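Local atomic coordinates of heme-binding protein A (Haemophilus parasuis 29755, PDB entry 3TPA), a protein that probably binds glutathione outside the cytoplasmic membrane as a solute-binding protein of the GbpA family, despite being named for heme. Residues L236-I249 with I485-F497. The protein carries 1 engineered substitution. Residues are numbered along the deposited sequence; the frame is centred on the assembly and turned at random. Where two conformers were deposited one is given.
Sequences LKAGECDVIDFPNI and INYVPLNKRVQGF
Tyr-487 begins the contact: Ile-249 CD1 comes obliquely to its ring atom CE2, 4.2 Å away, while Tyr-487 CB meets Pro-247 CG. Val-488 CG1 touches Val-243 CG1. Pro-489 is wedged into an apolar pocket, with Leu-236 CD2 3.6 Å from its CB and Ile-244 CG1, crossing at about a right angle, 3.6 Å from its CG; Pro-247 CG approaches the same CG. Its O takes a weak hydrogen bond from Ile-244 N. Leu-490 and Val-243 form a single beta bridge, an antiparallel non-hydrogen-bonded pair flanked by that bond and the next; Leu-490 CD2 lies against both valine methyls. Asn-491 N then binds Asp-242 O (2.8 Å) almost straight at 173°. ND2 of Asn-491 reaches Leu-236 O (2.9 Å), carried there by a chi1 of -170° that sets CG opposite the backbone N; this O also accepts from Gly-239 N in the Schellman motif ending the helix, and a water links ND2 to Lys-237 O. Asn-491 OD1 takes Arg-493 N in an Asx turn, bracing the type I turn. Arg-493 NH1 reaches both carboxylate oxygens of Asp-242, OD2 at 3.0 Å, with the two planes 48° apart; Val-11 N also binds OD2. Strand 243-244, at the edge of one mixed sheet beside strand 9-14 and near the Cys-13–Cys-241 disulfide, is thus bridged to strand 478-491 of another, with helices 229-237 and 249-255 packed over Pro-489.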
# COMPACT_ATOMS: atom_id res chain seq x y z
N LEU A 236 4.56 12.44 23.36
CA LEU A 236 5.78 12.14 22.61
C LEU A 236 6.88 13.11 23.05
O LEU A 236 7.98 12.69 23.38
CB LEU A 236 5.53 12.26 21.10
CG LEU A 236 6.65 11.88 20.13
CD1 LEU A 236 6.89 10.38 20.16
CD2 LEU A 236 6.30 12.34 18.73
N LYS A 237 6.56 14.40 23.06
CA LYS A 237 7.48 15.41 23.61
C LYS A 237 7.89 15.03 25.02
O LYS A 237 9.07 15.06 25.37
CB LYS A 237 6.84 16.80 23.61
CG LYS A 237 6.73 17.41 22.23
CD LYS A 237 6.40 18.89 22.28
CE LYS A 237 4.93 19.11 22.57
NZ LYS A 237 4.57 20.56 22.51
N ALA A 238 6.91 14.65 25.83
CA ALA A 238 7.15 14.26 27.22
C ALA A 238 7.93 12.94 27.39
O ALA A 238 8.29 12.56 28.50
CB ALA A 238 5.82 14.18 27.96
N GLY A 239 8.17 12.22 26.29
CA GLY A 239 8.81 10.92 26.37
C GLY A 239 7.94 9.84 26.99
O GLY A 239 8.44 8.79 27.39
N GLU A 240 6.64 10.09 27.08
CA GLU A 240 5.71 9.08 27.58
C GLU A 240 5.23 8.19 26.43
O GLU A 240 4.54 7.18 26.64
CB GLU A 240 4.52 9.72 28.31
CG GLU A 240 4.92 10.31 29.66
CD GLU A 240 4.07 11.51 30.06
OE1 GLU A 240 2.83 11.48 29.88
OE2 GLU A 240 4.65 12.48 30.57
N CYS A 241 5.59 8.61 25.22
CA CYS A 241 5.44 7.81 24.01
C CYS A 241 6.77 7.84 23.28
O CYS A 241 7.46 8.88 23.27
CB CYS A 241 4.36 8.40 23.10
SG CYS A 241 2.65 8.26 23.70
N ASP A 242 7.15 6.72 22.68
CA ASP A 242 8.34 6.69 21.83
C ASP A 242 8.00 6.86 20.35
O ASP A 242 8.81 7.38 19.58
CB ASP A 242 9.12 5.41 22.04
CG ASP A 242 9.69 5.32 23.43
OD1 ASP A 242 10.45 6.24 23.80
OD2 ASP A 242 9.36 4.37 24.15
N VAL A 243 6.81 6.42 19.95
CA VAL A 243 6.35 6.53 18.57
C VAL A 243 4.88 6.88 18.64
O VAL A 243 4.19 6.41 19.53
CB VAL A 243 6.46 5.18 17.81
CG1 VAL A 243 6.24 5.36 16.29
CG2 VAL A 243 7.78 4.47 18.08
N ILE A 244 4.39 7.68 17.69
CA ILE A 244 2.95 7.90 17.57
C ILE A 244 2.49 7.70 16.14
O ILE A 244 3.28 7.81 15.20
CB ILE A 244 2.52 9.31 18.05
CG1 ILE A 244 3.10 10.39 17.12
CG2 ILE A 244 2.94 9.54 19.51
CD1 ILE A 244 2.47 11.76 17.32
N ASP A 245 1.21 7.41 15.97
CA ASP A 245 0.63 7.32 14.63
C ASP A 245 -0.39 8.44 14.41
O ASP A 245 -0.71 9.19 15.33
CB ASP A 245 0.03 5.93 14.37
CG ASP A 245 -1.19 5.63 15.21
OD1 ASP A 245 -1.51 6.40 16.14
OD2 ASP A 245 -1.83 4.58 14.95
N PHE A 246 -0.87 8.55 13.18
CA PHE A 246 -1.84 9.57 12.77
C PHE A 246 -1.65 10.92 13.48
O PHE A 246 -2.56 11.42 14.13
CB PHE A 246 -3.28 9.05 12.93
CG PHE A 246 -3.59 7.86 12.04
CD1 PHE A 246 -3.94 8.02 10.71
CD2 PHE A 246 -3.49 6.57 12.54
CE1 PHE A 246 -4.21 6.91 9.89
CE2 PHE A 246 -3.76 5.46 11.73
CZ PHE A 246 -4.12 5.63 10.41
N PRO A 247 -0.46 11.52 13.34
CA PRO A 247 -0.26 12.87 13.87
C PRO A 247 -1.16 13.88 13.16
O PRO A 247 -1.30 13.82 11.95
CB PRO A 247 1.20 13.17 13.51
CG PRO A 247 1.46 12.33 12.29
CD PRO A 247 0.68 11.07 12.52
N ASN A 248 -1.79 14.79 13.91
CA ASN A 248 -2.51 15.88 13.27
C ASN A 248 -1.56 16.69 12.41
O ASN A 248 -0.48 17.08 12.86
CB ASN A 248 -3.18 16.80 14.30
CG ASN A 248 -4.55 16.32 14.71
OD1 ASN A 248 -5.15 15.45 14.08
ND2 ASN A 248 -5.07 16.90 15.79
N ILE A 249 -1.96 16.95 11.17
CA ILE A 249 -1.11 17.70 10.24
C ILE A 249 -0.75 19.09 10.78
O ILE A 249 0.33 19.61 10.50
CB ILE A 249 -1.75 17.83 8.84
CG1 ILE A 249 -0.79 18.53 7.87
CG2 ILE A 249 -3.09 18.57 8.92
CD1 ILE A 249 0.45 17.72 7.54
N ILE A 485 2.47 12.57 1.81
CA ILE A 485 3.67 12.26 2.59
C ILE A 485 3.29 11.51 3.85
O ILE A 485 2.37 11.90 4.56
CB ILE A 485 4.43 13.52 2.99
CG1 ILE A 485 5.09 14.15 1.76
CG2 ILE A 485 5.50 13.18 4.03
CD1 ILE A 485 5.76 15.48 2.02
N ASN A 486 4.00 10.42 4.15
CA ASN A 486 3.77 9.71 5.39
C ASN A 486 4.75 10.19 6.45
O ASN A 486 5.92 10.42 6.17
CB ASN A 486 3.93 8.20 5.21
CG ASN A 486 2.78 7.58 4.43
OD1 ASN A 486 1.61 7.90 4.66
ND2 ASN A 486 3.10 6.67 3.52
N TYR A 487 4.26 10.31 7.68
CA TYR A 487 5.10 10.73 8.79
C TYR A 487 5.18 9.67 9.86
O TYR A 487 4.19 9.05 10.21
CB TYR A 487 4.54 12.00 9.42
CG TYR A 487 4.55 13.19 8.50
CD1 TYR A 487 5.74 13.83 8.19
CD2 TYR A 487 3.38 13.67 7.94
CE1 TYR A 487 5.77 14.92 7.34
CE2 TYR A 487 3.39 14.78 7.08
CZ TYR A 487 4.59 15.40 6.80
OH TYR A 487 4.64 16.49 5.96
N VAL A 488 6.38 9.46 10.38
CA VAL A 488 6.55 8.69 11.61
C VAL A 488 7.27 9.57 12.64
O VAL A 488 8.50 9.75 12.60
CB VAL A 488 7.33 7.39 11.39
CG1 VAL A 488 7.61 6.71 12.72
CG2 VAL A 488 6.56 6.43 10.48
N PRO A 489 6.50 10.15 13.58
CA PRO A 489 7.11 10.99 14.62
C PRO A 489 7.70 10.11 15.73
O PRO A 489 6.99 9.35 16.37
CB PRO A 489 5.92 11.80 15.16
CG PRO A 489 4.77 11.55 14.17
CD PRO A 489 5.03 10.18 13.63
N LEU A 490 9.01 10.23 15.93
CA LEU A 490 9.70 9.43 16.94
C LEU A 490 10.26 10.27 18.07
O LEU A 490 10.71 11.39 17.85
CB LEU A 490 10.87 8.69 16.31
CG LEU A 490 10.62 7.68 15.20
CD1 LEU A 490 11.95 7.26 14.62
CD2 LEU A 490 9.84 6.50 15.75
N ASN A 491 10.28 9.72 19.27
CA ASN A 491 11.07 10.35 20.32
C ASN A 491 12.56 10.20 20.01
O ASN A 491 12.97 9.23 19.38
CB ASN A 491 10.77 9.77 21.71
CG ASN A 491 11.42 10.59 22.83
OD1 ASN A 491 12.59 10.38 23.17
ND2 ASN A 491 10.68 11.55 23.37
N LYS A 492 13.36 11.17 20.44
CA LYS A 492 14.77 11.25 20.10
C LYS A 492 15.57 10.04 20.57
O LYS A 492 16.66 9.77 20.06
CB LYS A 492 15.38 12.54 20.69
CG LYS A 492 16.81 12.83 20.24
CD LYS A 492 17.36 14.10 20.91
CE LYS A 492 18.30 13.76 22.06
NZ LYS A 492 18.89 14.96 22.71
N ARG A 493 15.04 9.32 21.56
CA ARG A 493 15.74 8.16 22.14
C ARG A 493 15.78 6.93 21.23
O ARG A 493 16.65 6.08 21.38
CB ARG A 493 15.14 7.77 23.50
CG ARG A 493 13.98 6.77 23.44
CD ARG A 493 13.25 6.59 24.80
NE ARG A 493 13.77 5.50 25.62
CZ ARG A 493 13.03 4.54 26.19
NH1 ARG A 493 11.72 4.50 26.02
NH2 ARG A 493 13.62 3.61 26.92
N VAL A 494 14.84 6.82 20.30
CA VAL A 494 14.76 5.60 19.49
C VAL A 494 15.68 5.66 18.28
O VAL A 494 15.66 6.62 17.52
CB VAL A 494 13.30 5.20 19.12
CG1 VAL A 494 12.26 6.15 19.73
CG2 VAL A 494 13.12 5.03 17.60
N GLN A 495 16.49 4.62 18.12
CA GLN A 495 17.52 4.57 17.09
C GLN A 495 17.36 3.35 16.19
O GLN A 495 17.02 2.27 16.66
CB GLN A 495 18.91 4.50 17.74
CG GLN A 495 19.38 5.77 18.41
CD GLN A 495 20.04 6.72 17.43
OE1 GLN A 495 19.45 7.72 17.02
NE2 GLN A 495 21.27 6.40 17.03
N GLY A 496 17.61 3.52 14.90
CA GLY A 496 17.66 2.41 13.98
C GLY A 496 16.33 2.08 13.34
O GLY A 496 16.19 1.05 12.66
N PHE A 497 15.35 2.94 13.57
CA PHE A 497 14.05 2.76 12.93
C PHE A 497 14.16 3.24 11.50
O PHE A 497 14.68 4.33 11.26
CB PHE A 497 12.96 3.57 13.63
CG PHE A 497 11.58 3.39 13.04
CD1 PHE A 497 10.72 2.43 13.54
CD2 PHE A 497 11.16 4.16 11.96
CE1 PHE A 497 9.46 2.24 12.99
CE2 PHE A 497 9.89 3.99 11.42
CZ PHE A 497 9.04 3.02 11.94
O HOH W 1 11.41 13.58 25.35